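PDB 2D69: ribulose bisphosphate carboxylase from Pyrococcus horikoshii, which probably catalyses the addition of CO2 and water to ribulose 1,5-bisphosphate, giving two molecules of 3-phosphoglycerate, as part of an archaeal AMP degradation pathway. Local coordinates for residues R328-L333 with V343-S348; G96-L101 with A299-M304; E404-K407 with L412-S415. All coordinates share one frame; numbering follows the deposited sequence.

Overall arrangement
Along the chain the order is interaction 2, interaction 1, interaction 3. Interaction 2 joins helix 98-105 of the N-terminal domain to helix 295-305 of the catalytic alpha/beta barrel. Interaction 1 lies deeper in that barrel, where helix 323-334 covers strand 344-348; its centre is about 17 Å from that of interaction 2. The two touch, because R303 and K300 of helix 295-305 pack on F332 and V343, so neighbouring barrel helices link the domain interface to the barrel wall. Interaction 3, between helices 402-405 and 410-422, is peripheral: its centre is about 29 Å from the centre of interaction 1 and about 45 Å from that of interaction 2, and it touches neither.

Interaction 1: R328-L333 with V343-S348; sequences RINDFL and VFPVAS
The CB-CG edge of the P345 ring stands over the flat face of the N330 amide, the ring set steeply to it. P345 CG sits almost directly above N330 CG at 3.5 Å, and P345 CB leans toward the nitrogen, with N330 ND2 to P345 CB at 3.3 Å. The proline thus offers its C-H groups to the flat of the amide, and the polar edge remains available to others: ND2 is hydrogen-bonded to T312 OG1 in the loop that follows strand 309-311. Asparagine suits such a place, since its flat group can serve as a packing surface and still satisfy a buried N-H.

The remaining side-chain packing is aliphatic and centres on L333, whose two methyls divide the work. CD2 meets V343 CG1 at 4.0 Å, while CD1 lies against P345, 4.2 Å from its CA. With CG anti to the carbonyl carbon (chi1 -72°), the leucine fork spans both strand-side residues, and the branched V343 and compact P345 give it a broad, apolar bed. L333 also touches I310.

These three elements, strand 309-311, helix 323-334 and strand 344-348, form one beta-alpha-beta unit of the eight-stranded parallel barrel, in which the helix packs on the outside and the two strands lie side by side. Further along this segment comes S348, predicted to bind substrate and hydrogen-bonded through OG to Q370 NE2.

Across the segments there is one hydrogen bond, from V343 N to L333 O, 3.0 Å long and nearly straight, with an N-H...O angle of 175°. L333 lies in the last turn of its helix, where carbonyls run short of helical N-H donors, and the amide leading into the strand serves instead. Nearby, R303 of helix 295-305 forms a cation-pi contact with F332 and packs against V343.

Interaction 2: G96-L101 with A299-M304; sequences GSLVQL and AKAARM
L98 lays its forked end over the methyl of A301: CD1 is 3.6 Å from A301 CB and CD2 is 3.9 Å from the same atom, so the fork straddles it. With CG anti to the backbone N (chi1 -177°), the side chain extends from helix 98-105 toward helix 295-305. Because A301 ends at CB, the leucine can come right down to the helix surface, where L98 CD1 is 3.9 Å from A301 CA. M304, one turn further on, makes a secondary contact, with CE 4.4 Å from L98 CD1, though that methyl's modelled position is doubtful. W258 of helix 258-271 packs on both L98 and A301, widening this apolar patch.

S97 fixes the start of the leucine's helix as its N-cap, its OG accepting from Q100 N at 3.0 Å. A serine does this well because its short hydroxyl can fold back to an amide of the first turn, which has no earlier helical carbonyl as partner. On S97, V99 and Q100 lies the second subunit, through its P230, T228 and T192. Helix-to-helix packing of this kind belongs to the interface between the N-terminal domain and the alpha/beta barrel of Rubisco, here beside the subunit boundary.

Interaction 3: E404-K407 with L412-S415; sequences EKAK and LKKS
A406 presses its methyl against the backbone of K413, with A406 CB 3.8 Å from K413 CA. This is the tight part of the contact: the two CA atoms are 4.5 Å apart, and a residue whose side chain stops at CB fits so close an approach. The carbonyl takes part as well, K413 CB lying 3.5 Å from A406 O, so even the lysine meets its neighbour through carbon.

L412 fills the other half of the packed side. Its CD2 methyl lies against the first carbons of K405, 3.7 Å from K405 CG, the two side chains crossing at about a right angle. CG anti to the backbone N (chi1 -177°) sets the aliphatic base of K405 beside the leucine, and the bend at chi2 (70°) turns the rest of the chain away, toward helix 382-398, where the side chain touches D391 and A395. That same helix offers A392 to L412, and P353 packs on L412 as well. Leucine suits this buried spot, and lysine suits the boundary, having an oily stem and a charged end.

The loose side is polar and faces outward. K413 is exposed; with CG anti to the backbone N and the chain extended beyond it, its amine runs away from the 404-407 segment. On the outer flank of that segment, K407 NZ reaches back one turn to form a salt bridge with E404 OE1 at 2.9 Å, approaching from above the carboxylate plane. The pair links residues three apart before the chain enters helix 410-422.

No hydrogen bond or salt bridge crosses between the two segments, so these consecutive helices are joined by apolar and close backbone packing, while E404 pairs with K407, K413 runs away from 404-407 and K405 heads for helix 382-398.

Interaction 1: R328-L333 with V343-S348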
loop_
_atom_site.group_PDB
_atom_site.type_symbol
_atom_site.label_atom_id
_atom_site.label_comp_id
_atom_site.label_asym_id
_atom_site.label_seq_id
_atom_site.Cartn_x
_atom_site.Cartn_y
_atom_site.Cartn_z
ATOM N N ARG A 328 -19.232 22.834 -40.579
ATOM C CA ARG A 328 -18.224 21.837 -40.886
ATOM C C ARG A 328 -17.770 21.133 -39.582
ATOM O O ARG A 328 -17.736 19.896 -39.511
ATOM C CB ARG A 328 -17.020 22.471 -41.605
ATOM C CG ARG A 328 -15.963 21.469 -42.124
ATOM C CD ARG A 328 -14.700 22.101 -42.780
ATOM N NE ARG A 328 -15.019 23.407 -43.353
ATOM C CZ ARG A 328 -15.692 23.605 -44.492
ATOM N NH1 ARG A 328 -16.101 22.566 -45.221
ATOM N NH2 ARG A 328 -15.945 24.851 -44.918
ATOM N N ILE A 329 -17.477 21.924 -38.556
ATOM C CA ILE A 329 -17.033 21.360 -37.302
ATOM C C ILE A 329 -18.089 20.452 -36.699
ATOM O O ILE A 329 -17.756 19.335 -36.273
ATOM C CB ILE A 329 -16.603 22.430 -36.331
ATOM C CG1 ILE A 329 -15.397 23.166 -36.928
ATOM C CG2 ILE A 329 -16.200 21.801 -34.983
ATOM C CD1 ILE A 329 -15.088 24.479 -36.310
ATOM N N ASN A 330 -19.339 20.907 -36.643
ATOM C CA ASN A 330 -20.390 20.115 -36.008
ATOM C C ASN A 330 -20.625 18.817 -36.766
ATOM O O ASN A 330 -20.874 17.782 -36.143
ATOM C CB ASN A 330 -21.737 20.869 -35.931
ATOM C CG ASN A 330 -21.771 21.997 -34.859
ATOM O OD1 ASN A 330 -22.844 22.561 -34.592
ATOM N ND2 ASN A 330 -20.630 22.339 -34.275
ATOM N N ASP A 331 -20.580 18.901 -38.110
ATOM C CA ASP A 331 -20.778 17.751 -38.976
ATOM C C ASP A 331 -19.717 16.697 -38.683
ATOM O O ASP A 331 -20.018 15.530 -38.562
ATOM C CB ASP A 331 -20.695 18.140 -40.476
ATOM C CG ASP A 331 -21.965 18.844 -40.982
ATOM O OD1 ASP A 331 -21.969 19.251 -42.165
ATOM O OD2 ASP A 331 -22.983 19.046 -40.280
ATOM N N PHE A 332 -18.471 17.128 -38.601
ATOM C CA PHE A 332 -17.400 16.249 -38.161
ATOM C C PHE A 332 -17.653 15.661 -36.771
ATOM O O PHE A 332 -17.591 14.461 -36.592
ATOM C CB PHE A 332 -16.044 16.959 -38.141
ATOM C CG PHE A 332 -15.057 16.226 -37.317
ATOM C CD1 PHE A 332 -14.532 15.010 -37.789
ATOM C CD2 PHE A 332 -14.750 16.647 -36.011
ATOM C CE1 PHE A 332 -13.697 14.243 -36.972
ATOM C CE2 PHE A 332 -13.884 15.892 -35.203
ATOM C CZ PHE A 332 -13.357 14.685 -35.692
ATOM N N LEU A 333 -17.939 16.491 -35.783
ATOM C CA LEU A 333 -18.169 16.000 -34.427
ATOM C C LEU A 333 -19.214 14.881 -34.384
ATOM O O LEU A 333 -19.094 13.922 -33.563
ATOM C CB LEU A 333 -18.559 17.117 -33.476
ATOM C CG LEU A 333 -17.399 18.083 -33.110
ATOM C CD1 LEU A 333 -17.957 19.183 -32.252
ATOM C CD2 LEU A 333 -16.264 17.430 -32.354
ATOM N N VAL A 343 -19.683 13.260 -30.745
ATOM C CA VAL A 343 -19.550 14.301 -29.721
ATOM C C VAL A 343 -20.599 15.378 -29.903
ATOM O O VAL A 343 -20.821 15.870 -31.025
ATOM C CB VAL A 343 -18.148 14.950 -29.865
ATOM C CG1 VAL A 343 -17.986 16.218 -29.000
ATOM C CG2 VAL A 343 -17.026 13.893 -29.610
ATOM N N PHE A 344 -21.280 15.765 -28.825
ATOM C CA PHE A 344 -22.184 16.916 -28.847
ATOM C C PHE A 344 -21.468 18.221 -29.123
ATOM O O PHE A 344 -20.594 18.605 -28.359
ATOM C CB PHE A 344 -22.814 17.133 -27.521
ATOM C CG PHE A 344 -24.138 16.429 -27.336
ATOM C CD1 PHE A 344 -24.299 15.516 -26.315
ATOM C CD2 PHE A 344 -25.244 16.768 -28.107
ATOM C CE1 PHE A 344 -25.520 14.882 -26.100
ATOM C CE2 PHE A 344 -26.492 16.127 -27.892
ATOM C CZ PHE A 344 -26.613 15.194 -26.889
ATOM N N PRO A 345 -21.872 18.947 -30.148
ATOM C CA PRO A 345 -21.483 20.369 -30.236
ATOM C C PRO A 345 -22.233 21.145 -29.155
ATOM O O PRO A 345 -23.393 20.804 -28.872
ATOM C CB PRO A 345 -21.957 20.801 -31.615
ATOM C CG PRO A 345 -22.326 19.588 -32.321
ATOM C CD PRO A 345 -22.743 18.555 -31.269
ATOM N N VAL A 346 -21.547 22.093 -28.524
ATOM C CA VAL A 346 -22.086 22.943 -27.499
ATOM C C VAL A 346 -22.211 24.310 -28.146
ATOM O O VAL A 346 -21.209 24.915 -28.603
ATOM C CB VAL A 346 -21.173 23.078 -26.262
ATOM C CG1 VAL A 346 -21.797 24.092 -25.245
ATOM C CG2 VAL A 346 -20.827 21.692 -25.596
ATOM N N ALA A 347 -23.446 24.770 -28.258
ATOM C CA ALA A 347 -23.727 26.083 -28.839
ATOM C C ALA A 347 -23.927 27.132 -27.741
ATOM O O ALA A 347 -24.705 26.911 -26.793
ATOM C CB ALA A 347 -24.953 25.996 -29.757
ATOM N N SER A 348 -23.236 28.266 -27.885
ATOM C CA SER A 348 -23.233 29.354 -26.903
ATOM C C SER A 348 -22.886 30.690 -27.534
ATOM O O SER A 348 -22.131 30.751 -28.525
ATOM C CB SER A 348 -22.224 29.047 -25.789
ATOM O OG SER A 348 -22.452 29.836 -24.628
#

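Interaction 2: G96-L101 with A299-M304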
loop_
_atom_site.group_PDB
_atom_site.type_symbol
_atom_site.label_atom_id
_atom_site.label_comp_id
_atom_site.label_asym_id
_atom_site.label_seq_id
_atom_site.Cartn_x
_atom_site.Cartn_y
_atom_site.Cartn_z
ATOM N N GLY A 96 -0.686 6.260 -29.684
ATOM C CA GLY A 96 -1.453 6.611 -28.513
ATOM C C GLY A 96 -1.092 7.994 -27.970
ATOM O O GLY A 96 -1.801 8.490 -27.116
ATOM N N SER A 97 0.026 8.593 -28.380
ATOM C CA SER A 97 0.401 9.901 -27.833
ATOM C C SER A 97 0.077 11.051 -28.793
ATOM O O SER A 97 0.841 11.355 -29.694
ATOM C CB SER A 97 1.883 9.949 -27.429
ATOM O OG SER A 97 2.284 11.245 -26.969
ATOM N N LEU A 98 -1.056 11.722 -28.584
ATOM C CA LEU A 98 -1.411 12.867 -29.435
ATOM C C LEU A 98 -0.510 13.994 -29.124
ATOM O O LEU A 98 -0.155 14.767 -30.011
ATOM C CB LEU A 98 -2.834 13.273 -29.218
ATOM C CG LEU A 98 -3.245 14.440 -30.152
ATOM C CD1 LEU A 98 -4.359 14.077 -31.042
ATOM C CD2 LEU A 98 -3.570 15.616 -29.307
ATOM N N VAL A 99 -0.069 14.064 -27.865
ATOM C CA VAL A 99 0.997 15.012 -27.483
ATOM C C VAL A 99 2.139 14.921 -28.466
ATOM O O VAL A 99 2.617 15.945 -29.009
ATOM C CB VAL A 99 1.493 14.763 -26.016
ATOM C CG1 VAL A 99 2.510 15.741 -25.638
ATOM C CG2 VAL A 99 0.306 14.816 -24.956
ATOM N N GLN A 100 2.623 13.724 -28.711
ATOM C CA GLN A 100 3.788 13.580 -29.622
ATOM C C GLN A 100 3.469 13.888 -31.087
ATOM O O GLN A 100 4.315 14.471 -31.823
ATOM C CB GLN A 100 4.464 12.181 -29.479
ATOM C CG GLN A 100 5.852 12.122 -30.290
ATOM C CD GLN A 100 5.722 11.581 -31.715
ATOM O OE1 GLN A 100 6.665 11.687 -32.535
ATOM N NE2 GLN A 100 4.584 10.993 -32.015
ATOM N N LEU A 101 2.286 13.476 -31.548
ATOM C CA LEU A 101 1.784 13.831 -32.892
ATOM C C LEU A 101 1.844 15.351 -33.097
ATOM O O LEU A 101 2.472 15.867 -34.066
ATOM C CB LEU A 101 0.349 13.310 -33.083
ATOM C CG LEU A 101 -0.317 13.762 -34.413
ATOM C CD1 LEU A 101 0.530 13.337 -35.580
ATOM C CD2 LEU A 101 -1.718 13.219 -34.537
ATOM N N ALA A 299 -10.724 20.216 -32.611
ATOM C CA ALA A 299 -11.904 19.431 -32.311
ATOM C C ALA A 299 -11.677 17.940 -32.607
ATOM O O ALA A 299 -12.222 17.077 -31.926
ATOM C CB ALA A 299 -13.097 19.935 -33.117
ATOM N N LYS A 300 -10.926 17.657 -33.662
ATOM C CA LYS A 300 -10.663 16.287 -34.070
ATOM C C LYS A 300 -9.773 15.608 -33.035
ATOM O O LYS A 300 -10.006 14.484 -32.641
ATOM C CB LYS A 300 -10.010 16.265 -35.460
ATOM C CG LYS A 300 -9.590 14.908 -35.973
ATOM C CD LYS A 300 -9.286 14.937 -37.463
ATOM C CE LYS A 300 -10.499 14.696 -38.376
ATOM N NZ LYS A 300 -10.116 14.963 -39.859
ATOM N N ALA A 301 -8.691 16.271 -32.659
ATOM C CA ALA A 301 -7.884 15.779 -31.546
ATOM C C ALA A 301 -8.722 15.527 -30.302
ATOM O O ALA A 301 -8.589 14.479 -29.651
ATOM C CB ALA A 301 -6.760 16.734 -31.252
ATOM N N ALA A 302 -9.599 16.473 -29.953
ATOM C CA ALA A 302 -10.300 16.365 -28.700
ATOM C C ALA A 302 -11.292 15.189 -28.768
ATOM O O ALA A 302 -11.510 14.511 -27.745
ATOM C CB ALA A 302 -11.032 17.706 -28.362
ATOM N N ARG A 303 -11.920 14.974 -29.939
ATOM C CA ARG A 303 -12.834 13.840 -30.120
ATOM C C ARG A 303 -12.085 12.493 -30.044
ATOM O O ARG A 303 -12.576 11.515 -29.479
ATOM C CB ARG A 303 -13.561 13.973 -31.452
ATOM C CG ARG A 303 -14.486 12.810 -31.741
ATOM C CD ARG A 303 -15.456 13.023 -32.874
ATOM N NE ARG A 303 -16.249 11.827 -33.039
ATOM C CZ ARG A 303 -16.841 11.433 -34.157
ATOM N NH1 ARG A 303 -16.749 12.173 -35.266
ATOM N NH2 ARG A 303 -17.550 10.301 -34.171
ATOM N N MET A 304 -10.877 12.452 -30.615
ATOM C CA MET A 304 -10.129 11.223 -30.707
ATOM C C MET A 304 -9.694 10.774 -29.307
ATOM O O MET A 304 -9.968 9.612 -28.909
ATOM C CB MET A 304 -8.948 11.459 -31.690
ATOM C CG MET A 304 -7.990 10.303 -31.956
ATOM S SD MET A 304 -6.596 10.743 -33.188
ATOM C CE MET A 304 -7.216 12.102 -33.723
#

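Interaction 3: E404-K407 with L412-S415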
loop_
_atom_site.group_PDB
_atom_site.type_symbol
_atom_site.label_atom_id
_atom_site.label_comp_id
_atom_site.label_asym_id
_atom_site.label_seq_id
_atom_site.Cartn_x
_atom_site.Cartn_y
_atom_site.Cartn_z
ATOM N N GLU A 404 -47.624 31.092 -30.997
ATOM C CA GLU A 404 -48.681 30.127 -30.615
ATOM C C GLU A 404 -48.362 29.433 -29.283
ATOM O O GLU A 404 -49.248 29.168 -28.483
ATOM C CB GLU A 404 -48.927 29.060 -31.704
ATOM C CG GLU A 404 -49.664 29.578 -32.924
ATOM C CD GLU A 404 -51.176 29.686 -32.718
ATOM O OE1 GLU A 404 -51.622 29.937 -31.574
ATOM O OE2 GLU A 404 -51.918 29.492 -33.712
ATOM N N LYS A 405 -47.097 29.127 -29.057
ATOM C CA LYS A 405 -46.680 28.446 -27.826
ATOM C C LYS A 405 -46.802 29.383 -26.625
ATOM O O LYS A 405 -47.094 28.957 -25.522
ATOM C CB LYS A 405 -45.235 27.942 -27.979
ATOM C CG LYS A 405 -44.711 27.147 -26.790
ATOM C CD LYS A 405 -45.370 25.794 -26.645
ATOM C CE LYS A 405 -44.794 25.076 -25.429
ATOM N NZ LYS A 405 -45.083 23.640 -25.395
ATOM N N ALA A 406 -46.599 30.672 -26.885
ATOM C CA ALA A 406 -46.562 31.693 -25.863
ATOM C C ALA A 406 -47.928 31.908 -25.223
ATOM O O ALA A 406 -48.014 32.464 -24.125
ATOM C CB ALA A 406 -46.037 32.991 -26.450
ATOM N N LYS A 407 -48.983 31.435 -25.890
ATOM C CA LYS A 407 -50.343 31.535 -25.358
ATOM C C LYS A 407 -50.609 30.593 -24.193
ATOM O O LYS A 407 -51.470 30.860 -23.366
ATOM C CB LYS A 407 -51.385 31.295 -26.469
ATOM C CG LYS A 407 -51.406 32.367 -27.552
ATOM C CD LYS A 407 -52.032 31.803 -28.832
ATOM C CE LYS A 407 -52.538 32.866 -29.801
ATOM N NZ LYS A 407 -53.240 32.214 -30.966
ATOM N N LEU A 412 -42.479 32.212 -21.794
ATOM C CA LEU A 412 -42.049 32.398 -23.165
ATOM C C LEU A 412 -42.676 33.682 -23.709
ATOM O O LEU A 412 -42.045 34.429 -24.429
ATOM C CB LEU A 412 -42.409 31.167 -24.005
ATOM C CG LEU A 412 -42.124 31.331 -25.493
ATOM C CD1 LEU A 412 -40.617 31.593 -25.759
ATOM C CD2 LEU A 412 -42.663 30.129 -26.268
ATOM N N LYS A 413 -43.923 33.960 -23.341
ATOM C CA LYS A 413 -44.574 35.201 -23.787
ATOM C C LYS A 413 -43.764 36.432 -23.331
ATOM O O LYS A 413 -43.523 37.328 -24.122
ATOM C CB LYS A 413 -46.023 35.260 -23.287
ATOM C CG LYS A 413 -46.935 36.293 -24.003
ATOM C CD LYS A 413 -48.274 36.368 -23.304
ATOM C CE LYS A 413 -49.386 36.858 -24.208
ATOM N NZ LYS A 413 -50.558 37.333 -23.383
ATOM N N LYS A 414 -43.303 36.456 -22.079
ATOM C CA LYS A 414 -42.584 37.629 -21.553
ATOM C C LYS A 414 -41.221 37.782 -22.204
ATOM O O LYS A 414 -40.754 38.898 -22.435
ATOM C CB LYS A 414 -42.387 37.560 -20.036
ATOM C CG LYS A 414 -42.586 38.904 -19.308
ATOM C CD LYS A 414 -43.802 38.828 -18.384
ATOM C CE LYS A 414 -43.864 39.960 -17.360
ATOM N NZ LYS A 414 -45.342 40.338 -17.148
ATOM N N SER A 415 -40.579 36.648 -22.469
ATOM C CA SER A 415 -39.268 36.629 -23.059
ATOM C C SER A 415 -39.368 37.240 -24.463
ATOM O O SER A 415 -38.533 38.043 -24.837
ATOM C CB SER A 415 -38.742 35.172 -23.110
ATOM O OG SER A 415 -37.511 35.078 -23.809
#